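Local coordinates for protein beta-N-acetylhexosaminidase (PDB 1JAK) that hydrolyses terminal N-acetylhexosamine residues from glycans as a family 20 glycoside hydrolase, probably by substrate-assisted catalysis in an alpha/beta barrel, at residues D165-F170 with G200-I205; H192-D197 with V248-M253; H169-D174 with L447-L452; H256-L261 with V282-L287. All coordinates share one frame; numbering follows the deposited sequence.

Contact 1. Residues D165-F170 with G200-I205; sequences DVSRHF and GWRIAI. With IFG ((2R,3R,4S,5R)-2-acetamido-3,4-dihydroxy-5-hydroxymethyl-piperidine), chain F.
Arg202 lays its guanidinium beneath the side chain of Phe170, whose CB stands over the centre of one face, while CA of Gly200, from its own segment, lies over the opposite face. The group is sandwiched, and along its edge it meets two carbonyls of the first loop. NE donates to Val166 O at 3.0 Å, landing on a lone pair in the carbonyl plane, and NH2 donates to Ser167 O at 2.8 Å, tilted 31° from that carbonyl's plane. Neither bond is straight, and both acceptors sit out of the guanidinium plane. Gly226 O and Thr218 O take further bonds from NH1 and NH2. The aliphatic part of the arm packs: Arg202 CD is 3.6 Å from Phe170 CD1, and Arg202 CG lies 4.0 Å from Val166 CG2. A bend at chi2 (-59°) folds the arm back so that CG, CD and NE pass along the Val166 carbonyl. Both segments are loops that follow neighbouring strands of the parallel barrel sheet, 159-165 and 190-194, on the side where the inhibitor binds. At the start of the first loop Asp165 OD1 accepts from Ser167 N, forming an Asx turn, and also from Arg168 N. Asp165 OD2 makes a salt bridge with Arg168 NH1 at 3.0 Å, lying in the guanidinium plane. Arg168 turns away from the second loop toward the pocket, where NH1 and NH2 each donate to O3 of IFG at 2.9 Å, a two-pronged grip on one hydroxyl. Asp197 forms a second salt bridge with Arg168 NH2, and Gln199 accepts from NE.

Contact 2. Residues H192-D197 with V248-M253; sequences HLHLSD and VPEIDM
His192 pairs in parallel with Val248, its CA-H directed at Val248 O, and sends its ring toward Glu250: NE2 donates to OE1 at 2.7 Å, on the anti side of the carboxylate. Leu193 makes two backbone bonds, N to Val248 O and O from Glu250 N. His194 reaches the same carboxylate oxygen through ND1 at 2.8 Å, but from above the carboxylate plane, with ring and carboxylate 78° apart. Glu250 OE1 is therefore gripped by two imidazole N-H groups, while OE2 accepts from Trp350, a ligand-pocket residue. Leu195 N bonds Glu250 O, and Leu195 CD1 packs at 3.8 Å on Pro249 CB. Further on, Ser196 OG receives a weak bond from Asp252 N, and water 1 joins this hydroxyl to Asp252 O. Water 2 bridges Ser196 O and Glu250 O. Asp197 OD2 then accepts from the far nitrogen of His194, NE2, at 2.6 Å on its anti lone pair. This buried polar network fits a second shell beneath the sugar site of the barrel. Strand 190-194 lies between strands 246-250 and 159-165; helices 230-242 and 292-307 pack against the Leu193-Pro249 face.

Contact 3. Residues H169-D174 with L447-L452; sequences HFFGVD and LWTETL. With IFG ((2R,3R,4S,5R)-2-acetamido-3,4-dihydroxy-5-hydroxymethyl-piperidine), chain F.
His169 points its ring edge at the backbone of the 447-452 loop, with Thr449 O in the imidazole plane. ND1 donates to that oxygen at 2.6 Å, nearly along the carbonyl axis and with an N-H...O angle of 166°. With CG beside the backbone N (chi1 -81°), the ring also brings CE1 within 3.3 Å of Glu450 O. A second bond, His169 N to Thr449 OG1 at 3.3 Å, ties the backbone to the threonine side chain; OG1 also bonds Asp165 O. Phe171 and Thr449 meet tip to tip, CE1 against CG2 at 3.8 Å, while the edge of the phenyl ring approaches Leu452 O through CZ at 3.6 Å.

The same loop presents ligand-binding groups on its other side. The C3-C4-C5 side of the piperidine rests over one face of the Trp448 indole, the rest tilting away; C3 of IFG is 3.4 Å above the indole plane, over its centre, a platform familiar from carbohydrate sites. Glu450, bent at chi2, accepts a very short 2.5 Å hydrogen bond from O4 of IFG at OE2. The contact joins loops after adjacent barrel strands 159-165 and 440-447; helix 173-184 starts after Gly172, and helix 455-462 packs against Phe171 and Thr449 through Leu458.

Contact 4. Residues H256-L261 with V282-L287; sequences HTNAAL and VGFSSL
A chi1 of 58° sets Ser285 OG between its own backbone N and carbonyl carbon, directed at the turn that begins the opposite segment; OG lies 3.1 Å from His256 N and 3.2 Å from Thr257 N. Its firm partner is Asp198, which also accepts from Asn258 N. Thr257 has a similar torsion, chi1 44°, that leaves CG2 beside the backbone N and facing Leu287. Thr257 and Leu287 cross at about a right angle, with Thr257 CB 3.8 Å from Leu287 CD2. The Thr257 hydroxyl turns instead to Pro254 O. One helical turn on, Leu261 extends the apolar patch: its CD2 meets Leu287 CD2 at 4.0 Å, and its CD1 comes to 3.5 Å from Ser286 O. Water 3 links the two backbones, accepting from His256 N and donating to Ser285 O at 2.7 Å.

At the pocket end the His256 imidazole crosses Val282 obliquely, CE1 to CB at 3.6 Å. Both residues touch the bound IFG. Hydrogen bonds of ND1 with Asp197 and of NE2 with Glu320 would fix the rotation of the ring, so the histidine connects two acidic groups beside the inhibitor. Gly283 has phi 91°, in a backbone shape where a CB would press on the carbonyl O of Val282; next, Phe284 meets Asn258 CB. Thr257 holds the N-cap position of helix 258-263, its side chain making no capping bond; this helix follows strand 246-250 of the barrel, and the 282-287 loop runs across its start and leads on to helix 292-307, where Thr294 touches Leu287 and Phe297 touches Ala260.

All four contacts lie in the family 20 catalytic barrel, around one side of the IFG site. Contacts 1, 2 and 3 involve the neighbouring strands 440-447, 159-165, 190-194 and 246-250 or the loops that follow them; contact 4 lies beyond the last. Centres of contacts 1 and 2 are about 8 Å apart, those of contacts 1 and 3 about 9 Å, and those of contacts 3 and 4 about 19 Å. Contacts 1 and 3 share His169 and Phe170. Along the chain contacts 1 and 2 interleave, while contacts 2 and 4 are nested within the span closed by contact 3. Contacts 1, 3 and 4 supply pocket residues, and contact 2 lies behind them.

Contact 1. Residues D165-F170 with G200-I205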
# COMPACT_ATOMS: atom_id res chain seq x y z
N ASP A 165 0.77 7.88 5.70
CA ASP A 165 1.50 8.80 6.57
C ASP A 165 0.63 9.00 7.81
O ASP A 165 -0.43 9.61 7.72
CB ASP A 165 1.71 10.13 5.82
CG ASP A 165 2.28 11.24 6.69
OD1 ASP A 165 2.56 11.05 7.89
OD2 ASP A 165 2.45 12.35 6.14
N VAL A 166 1.07 8.47 8.95
CA VAL A 166 0.31 8.64 10.19
C VAL A 166 1.02 9.62 11.11
O VAL A 166 0.66 9.78 12.27
CB VAL A 166 0.11 7.29 10.94
CG1 VAL A 166 -0.74 6.35 10.09
CG2 VAL A 166 1.45 6.64 11.26
N SER A 167 2.03 10.30 10.56
CA SER A 167 2.81 11.28 11.31
C SER A 167 2.24 12.70 11.21
O SER A 167 2.12 13.39 12.22
CB SER A 167 4.27 11.28 10.83
OG SER A 167 4.91 10.05 11.10
N ARG A 168 1.91 13.13 9.99
CA ARG A 168 1.36 14.48 9.80
C ARG A 168 0.02 14.59 10.51
O ARG A 168 -0.25 15.57 11.21
CB ARG A 168 1.28 14.80 8.31
CG ARG A 168 2.61 15.33 7.74
CD ARG A 168 3.83 14.55 8.26
NE ARG A 168 5.08 15.11 7.74
CZ ARG A 168 5.60 14.82 6.55
NH1 ARG A 168 5.00 13.93 5.76
NH2 ARG A 168 6.70 15.44 6.14
N HIS A 169 -0.84 13.59 10.32
CA HIS A 169 -2.10 13.51 11.05
C HIS A 169 -2.14 12.06 11.49
O HIS A 169 -1.90 11.15 10.69
CB HIS A 169 -3.33 13.86 10.21
CG HIS A 169 -3.56 15.33 10.04
ND1 HIS A 169 -3.13 16.03 8.94
CD2 HIS A 169 -4.16 16.23 10.85
CE1 HIS A 169 -3.46 17.30 9.07
NE2 HIS A 169 -4.08 17.45 10.22
N PHE A 170 -2.42 11.83 12.77
CA PHE A 170 -2.47 10.48 13.28
C PHE A 170 -3.79 9.79 12.96
O PHE A 170 -4.85 10.41 12.97
CB PHE A 170 -2.27 10.49 14.80
CG PHE A 170 -2.29 9.12 15.43
CD1 PHE A 170 -1.27 8.21 15.17
CD2 PHE A 170 -3.33 8.75 16.28
CE1 PHE A 170 -1.29 6.94 15.74
CE2 PHE A 170 -3.36 7.48 16.86
CZ PHE A 170 -2.34 6.57 16.59
N GLY A 200 5.17 14.39 14.48
CA GLY A 200 4.78 13.32 15.38
C GLY A 200 5.61 12.05 15.33
O GLY A 200 6.15 11.69 14.29
N TRP A 201 5.70 11.39 16.48
CA TRP A 201 6.41 10.12 16.62
C TRP A 201 5.28 9.17 17.00
O TRP A 201 4.67 9.34 18.05
CB TRP A 201 7.45 10.21 17.74
CG TRP A 201 8.22 8.95 17.86
CD1 TRP A 201 7.83 7.81 18.51
CD2 TRP A 201 9.48 8.66 17.25
NE1 TRP A 201 8.77 6.82 18.33
CE2 TRP A 201 9.79 7.32 17.56
CE3 TRP A 201 10.37 9.40 16.46
CZ2 TRP A 201 10.96 6.70 17.12
CZ3 TRP A 201 11.54 8.78 16.02
CH2 TRP A 201 11.82 7.44 16.35
N ARG A 202 5.03 8.17 16.16
CA ARG A 202 3.88 7.30 16.39
C ARG A 202 4.05 5.87 16.88
O ARG A 202 3.11 5.08 16.79
CB ARG A 202 3.04 7.27 15.11
CG ARG A 202 2.76 8.65 14.51
CD ARG A 202 2.02 9.57 15.48
NE ARG A 202 1.66 10.84 14.84
CZ ARG A 202 1.36 11.95 15.50
NH1 ARG A 202 1.37 11.97 16.82
NH2 ARG A 202 1.07 13.06 14.83
N ILE A 203 5.23 5.51 17.40
CA ILE A 203 5.41 4.16 17.91
C ILE A 203 6.13 4.22 19.25
O ILE A 203 7.18 4.86 19.38
CB ILE A 203 6.21 3.26 16.92
CG1 ILE A 203 6.39 1.86 17.52
CG2 ILE A 203 7.55 3.89 16.60
CD1 ILE A 203 5.09 1.11 17.76
N ALA A 204 5.57 3.57 20.27
CA ALA A 204 6.16 3.58 21.60
C ALA A 204 7.50 2.85 21.63
O ALA A 204 7.60 1.70 21.21
CB ALA A 204 5.20 2.97 22.61
N ILE A 205 8.52 3.53 22.14
CA ILE A 205 9.87 2.97 22.26
C ILE A 205 10.17 2.97 23.76
O ILE A 205 10.27 4.03 24.38
CB ILE A 205 10.91 3.86 21.53
CG1 ILE A 205 10.55 3.97 20.04
CG2 ILE A 205 12.31 3.28 21.71
CD1 ILE A 205 10.54 2.64 19.30
N1 IFG F . 7.99 15.05 0.37
C2 IFG F . 8.22 14.43 1.70
C3 IFG F . 6.92 13.90 2.44
C4 IFG F . 5.68 14.80 2.25
C5 IFG F . 5.49 15.06 0.75
C6 IFG F . 4.27 15.90 0.38
C7 IFG F . 9.00 12.36 0.64
C8 IFG F . 9.92 11.17 0.45
C9 IFG F . 6.71 15.72 0.10
N2 IFG F . 9.20 13.33 1.58
O7 IFG F . 8.05 12.43 -0.12
O3 IFG F . 7.20 13.76 3.82
O4 IFG F . 5.92 16.05 2.91
O6 IFG F . 3.88 15.67 -0.97

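Contact 2. Residues H192-D197 with V248-M253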
# COMPACT_ATOMS: atom_id res chain seq x y z
N HIS A 192 3.39 0.22 3.67
CA HIS A 192 4.46 1.06 4.18
C HIS A 192 3.84 2.06 5.16
O HIS A 192 2.94 2.81 4.79
CB HIS A 192 5.13 1.76 2.99
CG HIS A 192 6.17 2.78 3.35
ND1 HIS A 192 6.76 3.59 2.40
CD2 HIS A 192 6.70 3.15 4.53
CE1 HIS A 192 7.60 4.42 2.98
NE2 HIS A 192 7.58 4.18 4.28
N LEU A 193 4.29 2.05 6.40
CA LEU A 193 3.77 2.98 7.40
C LEU A 193 4.84 4.01 7.75
O LEU A 193 5.93 3.64 8.19
CB LEU A 193 3.34 2.23 8.66
CG LEU A 193 2.12 1.31 8.54
CD1 LEU A 193 1.88 0.58 9.86
CD2 LEU A 193 0.89 2.15 8.17
N HIS A 194 4.52 5.28 7.54
CA HIS A 194 5.45 6.37 7.85
C HIS A 194 5.14 6.71 9.32
O HIS A 194 4.27 7.54 9.61
CB HIS A 194 5.15 7.57 6.94
CG HIS A 194 6.22 8.62 6.95
ND1 HIS A 194 7.42 8.48 6.29
CD2 HIS A 194 6.25 9.85 7.53
CE1 HIS A 194 8.15 9.57 6.47
NE2 HIS A 194 7.46 10.41 7.21
N LEU A 195 5.86 6.06 10.22
CA LEU A 195 5.66 6.18 11.66
C LEU A 195 6.25 7.36 12.40
O LEU A 195 5.94 7.57 13.58
CB LEU A 195 6.15 4.89 12.34
CG LEU A 195 5.43 3.60 11.94
CD1 LEU A 195 6.18 2.41 12.54
CD2 LEU A 195 3.99 3.62 12.43
N SER A 196 7.11 8.14 11.75
CA SER A 196 7.70 9.28 12.41
C SER A 196 8.05 10.39 11.44
O SER A 196 8.39 10.13 10.28
CB SER A 196 8.96 8.87 13.18
OG SER A 196 10.02 8.52 12.30
N ASP A 197 7.95 11.62 11.91
CA ASP A 197 8.30 12.77 11.09
C ASP A 197 8.42 13.97 12.00
O ASP A 197 8.60 13.82 13.22
CB ASP A 197 7.25 13.00 9.99
CG ASP A 197 7.85 13.64 8.76
OD1 ASP A 197 8.17 14.85 8.81
OD2 ASP A 197 8.02 12.94 7.74
N VAL A 248 5.85 -2.63 6.19
CA VAL A 248 7.17 -2.05 6.05
C VAL A 248 7.15 -0.76 6.87
O VAL A 248 6.63 0.26 6.42
CB VAL A 248 7.49 -1.72 4.58
CG1 VAL A 248 8.87 -1.08 4.47
CG2 VAL A 248 7.43 -2.99 3.74
N PRO A 249 7.68 -0.80 8.09
CA PRO A 249 7.69 0.39 8.94
C PRO A 249 8.82 1.34 8.57
O PRO A 249 9.88 0.90 8.13
CB PRO A 249 7.89 -0.19 10.33
CG PRO A 249 8.88 -1.29 10.05
CD PRO A 249 8.30 -1.94 8.79
N GLU A 250 8.58 2.63 8.74
CA GLU A 250 9.61 3.63 8.45
C GLU A 250 9.82 4.59 9.61
O GLU A 250 8.86 5.14 10.15
CB GLU A 250 9.25 4.47 7.21
CG GLU A 250 10.36 5.48 6.82
CD GLU A 250 9.90 6.54 5.83
OE1 GLU A 250 8.86 6.35 5.17
OE2 GLU A 250 10.60 7.57 5.70
N ILE A 251 11.08 4.75 9.99
CA ILE A 251 11.49 5.72 11.00
C ILE A 251 12.46 6.56 10.18
O ILE A 251 13.58 6.13 9.88
CB ILE A 251 12.23 5.07 12.18
CG1 ILE A 251 11.26 4.19 12.98
CG2 ILE A 251 12.82 6.16 13.08
CD1 ILE A 251 10.09 4.95 13.58
N ASP A 252 12.01 7.74 9.78
CA ASP A 252 12.81 8.63 8.94
C ASP A 252 14.02 9.23 9.65
O ASP A 252 13.92 9.74 10.76
CB ASP A 252 11.91 9.76 8.41
CG ASP A 252 12.35 10.26 7.05
OD1 ASP A 252 13.55 10.12 6.71
OD2 ASP A 252 11.50 10.81 6.31
N MET A 253 15.17 9.18 8.98
CA MET A 253 16.42 9.73 9.52
C MET A 253 17.39 10.01 8.38
O MET A 253 17.34 9.36 7.34
CB MET A 253 17.04 8.74 10.51
CG MET A 253 17.25 7.35 9.94
SD MET A 253 17.89 6.18 11.17
CE MET A 253 16.36 5.75 12.04
O HOH W 1 11.75 10.58 12.14
O HOH W 2 8.69 7.76 9.05

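Contact 3. Residues H169-D174 with L447-L452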
# COMPACT_ATOMS: atom_id res chain seq x y z
N HIS A 169 -0.84 13.59 10.32
CA HIS A 169 -2.10 13.51 11.05
C HIS A 169 -2.14 12.06 11.49
O HIS A 169 -1.90 11.15 10.69
CB HIS A 169 -3.33 13.86 10.21
CG HIS A 169 -3.56 15.33 10.04
ND1 HIS A 169 -3.13 16.03 8.94
CD2 HIS A 169 -4.16 16.23 10.85
CE1 HIS A 169 -3.46 17.30 9.07
NE2 HIS A 169 -4.08 17.45 10.22
N PHE A 170 -2.42 11.83 12.77
CA PHE A 170 -2.47 10.48 13.28
C PHE A 170 -3.79 9.79 12.96
O PHE A 170 -4.85 10.41 12.97
CB PHE A 170 -2.27 10.49 14.80
CG PHE A 170 -2.29 9.12 15.43
CD1 PHE A 170 -1.27 8.21 15.17
CD2 PHE A 170 -3.33 8.75 16.28
CE1 PHE A 170 -1.29 6.94 15.74
CE2 PHE A 170 -3.36 7.48 16.86
CZ PHE A 170 -2.34 6.57 16.59
N PHE A 171 -3.70 8.50 12.64
CA PHE A 171 -4.87 7.69 12.36
C PHE A 171 -4.73 6.47 13.25
O PHE A 171 -3.70 5.80 13.25
CB PHE A 171 -4.93 7.30 10.88
CG PHE A 171 -5.23 8.47 9.98
CD1 PHE A 171 -4.20 9.27 9.50
CD2 PHE A 171 -6.54 8.80 9.67
CE1 PHE A 171 -4.48 10.40 8.72
CE2 PHE A 171 -6.84 9.93 8.90
CZ PHE A 171 -5.80 10.73 8.42
N GLY A 172 -5.77 6.19 14.04
CA GLY A 172 -5.74 5.06 14.95
C GLY A 172 -5.80 3.70 14.29
O GLY A 172 -5.98 3.59 13.08
N VAL A 173 -5.66 2.66 15.10
CA VAL A 173 -5.69 1.30 14.60
C VAL A 173 -6.88 1.02 13.69
O VAL A 173 -6.72 0.52 12.58
CB VAL A 173 -5.70 0.28 15.76
CG1 VAL A 173 -5.93 -1.14 15.23
CG2 VAL A 173 -4.37 0.33 16.51
N ASP A 174 -8.09 1.37 14.14
CA ASP A 174 -9.27 1.11 13.33
C ASP A 174 -9.27 1.86 12.01
O ASP A 174 -9.76 1.34 11.00
CB ASP A 174 -10.54 1.43 14.12
CG ASP A 174 -10.79 0.43 15.24
OD1 ASP A 174 -10.28 -0.71 15.15
OD2 ASP A 174 -11.51 0.78 16.20
N LEU A 447 0.51 7.99 0.42
CA LEU A 447 -0.53 8.96 0.75
C LEU A 447 -0.04 9.77 1.94
O LEU A 447 -0.10 9.31 3.09
CB LEU A 447 -1.86 8.27 1.08
CG LEU A 447 -3.03 9.20 1.45
CD1 LEU A 447 -3.22 10.26 0.37
CD2 LEU A 447 -4.30 8.37 1.63
N TRP A 448 0.47 10.97 1.66
CA TRP A 448 0.96 11.87 2.69
C TRP A 448 -0.22 12.60 3.31
O TRP A 448 -1.21 12.87 2.64
CB TRP A 448 1.96 12.85 2.08
CG TRP A 448 3.14 12.13 1.49
CD1 TRP A 448 3.38 11.86 0.17
CD2 TRP A 448 4.22 11.53 2.22
NE1 TRP A 448 4.54 11.13 0.04
CE2 TRP A 448 5.07 10.91 1.28
CE3 TRP A 448 4.54 11.45 3.58
CZ2 TRP A 448 6.23 10.23 1.66
CZ3 TRP A 448 5.70 10.77 3.96
CH2 TRP A 448 6.53 10.17 3.00
N THR A 449 -0.12 12.95 4.59
CA THR A 449 -1.27 13.56 5.24
C THR A 449 -1.20 14.98 5.79
O THR A 449 -1.93 15.33 6.72
CB THR A 449 -1.81 12.63 6.35
OG1 THR A 449 -0.77 12.31 7.28
CG2 THR A 449 -2.32 11.33 5.73
N GLU A 450 -0.34 15.83 5.22
CA GLU A 450 -0.27 17.21 5.69
C GLU A 450 -1.66 17.86 5.65
O GLU A 450 -1.99 18.67 6.51
CB GLU A 450 0.67 18.05 4.82
CG GLU A 450 2.14 17.95 5.17
CD GLU A 450 2.87 16.87 4.41
OE1 GLU A 450 2.21 15.96 3.85
OE2 GLU A 450 4.11 16.93 4.38
N THR A 451 -2.45 17.49 4.64
CA THR A 451 -3.77 18.09 4.44
C THR A 451 -4.98 17.20 4.73
O THR A 451 -6.12 17.64 4.56
CB THR A 451 -3.94 18.58 2.98
OG1 THR A 451 -4.11 17.44 2.11
CG2 THR A 451 -2.71 19.36 2.53
N LEU A 452 -4.74 15.97 5.17
CA LEU A 452 -5.82 15.02 5.42
C LEU A 452 -5.92 14.62 6.89
O LEU A 452 -4.96 14.10 7.46
CB LEU A 452 -5.59 13.78 4.55
CG LEU A 452 -5.23 14.14 3.10
CD1 LEU A 452 -4.79 12.90 2.34
CD2 LEU A 452 -6.41 14.80 2.41
N1 IFG F . 7.99 15.05 0.37
C2 IFG F . 8.22 14.43 1.70
C3 IFG F . 6.92 13.90 2.44
C4 IFG F . 5.68 14.80 2.25
C5 IFG F . 5.49 15.06 0.75
C6 IFG F . 4.27 15.90 0.38
C7 IFG F . 9.00 12.36 0.64
C8 IFG F . 9.92 11.17 0.45
C9 IFG F . 6.71 15.72 0.10
N2 IFG F . 9.20 13.33 1.58
O7 IFG F . 8.05 12.43 -0.12
O3 IFG F . 7.20 13.76 3.82
O4 IFG F . 5.92 16.05 2.91
O6 IFG F . 3.88 15.67 -0.97

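Contact 4. Residues H256-L261 with V282-L287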
# COMPACT_ATOMS: atom_id res chain seq x y z
N HIS A 256 13.61 14.92 8.89
CA HIS A 256 12.23 14.63 9.31
C HIS A 256 12.20 14.00 10.69
O HIS A 256 11.42 13.07 10.95
CB HIS A 256 11.57 13.70 8.29
CG HIS A 256 11.17 14.39 7.03
ND1 HIS A 256 10.05 15.19 6.94
CD2 HIS A 256 11.77 14.45 5.81
CE1 HIS A 256 9.98 15.71 5.73
NE2 HIS A 256 11.00 15.28 5.02
N THR A 257 13.03 14.53 11.58
CA THR A 257 13.16 14.01 12.93
C THR A 257 12.77 14.97 14.05
O THR A 257 13.12 14.73 15.20
CB THR A 257 14.62 13.58 13.17
OG1 THR A 257 15.50 14.60 12.65
CG2 THR A 257 14.93 12.27 12.47
N ASN A 258 12.03 16.03 13.74
CA ASN A 258 11.70 16.97 14.81
C ASN A 258 10.96 16.38 16.00
O ASN A 258 11.20 16.79 17.14
CB ASN A 258 10.89 18.16 14.29
CG ASN A 258 10.78 19.26 15.33
OD1 ASN A 258 11.75 19.98 15.58
ND2 ASN A 258 9.61 19.39 15.95
N ALA A 259 10.05 15.44 15.77
CA ALA A 259 9.30 14.86 16.89
C ALA A 259 10.26 14.25 17.91
O ALA A 259 10.07 14.40 19.12
CB ALA A 259 8.31 13.81 16.40
N ALA A 260 11.30 13.58 17.43
CA ALA A 260 12.28 12.97 18.32
C ALA A 260 13.14 14.05 18.96
O ALA A 260 13.40 14.03 20.17
CB ALA A 260 13.17 12.00 17.54
N LEU A 261 13.60 15.00 18.14
CA LEU A 261 14.44 16.09 18.62
C LEU A 261 13.75 16.93 19.68
O LEU A 261 14.39 17.39 20.63
CB LEU A 261 14.84 17.00 17.45
CG LEU A 261 15.72 16.36 16.37
CD1 LEU A 261 15.83 17.31 15.18
CD2 LEU A 261 17.09 16.04 16.94
N VAL A 282 8.92 21.14 5.17
CA VAL A 282 9.84 20.01 5.28
C VAL A 282 11.29 20.44 5.08
O VAL A 282 11.56 21.50 4.51
CB VAL A 282 9.55 18.91 4.22
CG1 VAL A 282 8.09 18.48 4.29
CG2 VAL A 282 9.90 19.42 2.82
N GLY A 283 12.22 19.60 5.55
CA GLY A 283 13.64 19.84 5.36
C GLY A 283 14.45 20.62 6.37
O GLY A 283 15.66 20.78 6.20
N PHE A 284 13.80 21.08 7.44
CA PHE A 284 14.45 21.91 8.45
C PHE A 284 15.04 21.19 9.66
O PHE A 284 15.77 21.79 10.44
CB PHE A 284 13.45 22.95 8.94
CG PHE A 284 12.22 22.36 9.55
CD1 PHE A 284 12.21 21.95 10.88
CD2 PHE A 284 11.07 22.17 8.78
CE1 PHE A 284 11.08 21.36 11.44
CE2 PHE A 284 9.93 21.58 9.33
CZ PHE A 284 9.93 21.17 10.66
N SER A 285 14.72 19.91 9.82
CA SER A 285 15.20 19.16 10.98
C SER A 285 16.35 18.20 10.66
O SER A 285 16.47 17.72 9.54
CB SER A 285 14.05 18.36 11.58
OG SER A 285 13.49 17.51 10.61
N SER A 286 17.17 17.92 11.66
CA SER A 286 18.28 17.00 11.48
C SER A 286 18.84 16.44 12.78
O SER A 286 18.99 17.17 13.76
CB SER A 286 19.43 17.67 10.71
OG SER A 286 20.52 16.77 10.56
N LEU A 287 19.12 15.14 12.79
CA LEU A 287 19.73 14.54 13.96
C LEU A 287 21.13 15.12 13.92
O LEU A 287 21.58 15.58 12.87
CB LEU A 287 19.80 13.02 13.80
CG LEU A 287 18.47 12.27 13.76
CD1 LEU A 287 18.72 10.78 13.58
CD2 LEU A 287 17.70 12.54 15.04
O HOH W 3 14.68 17.36 7.53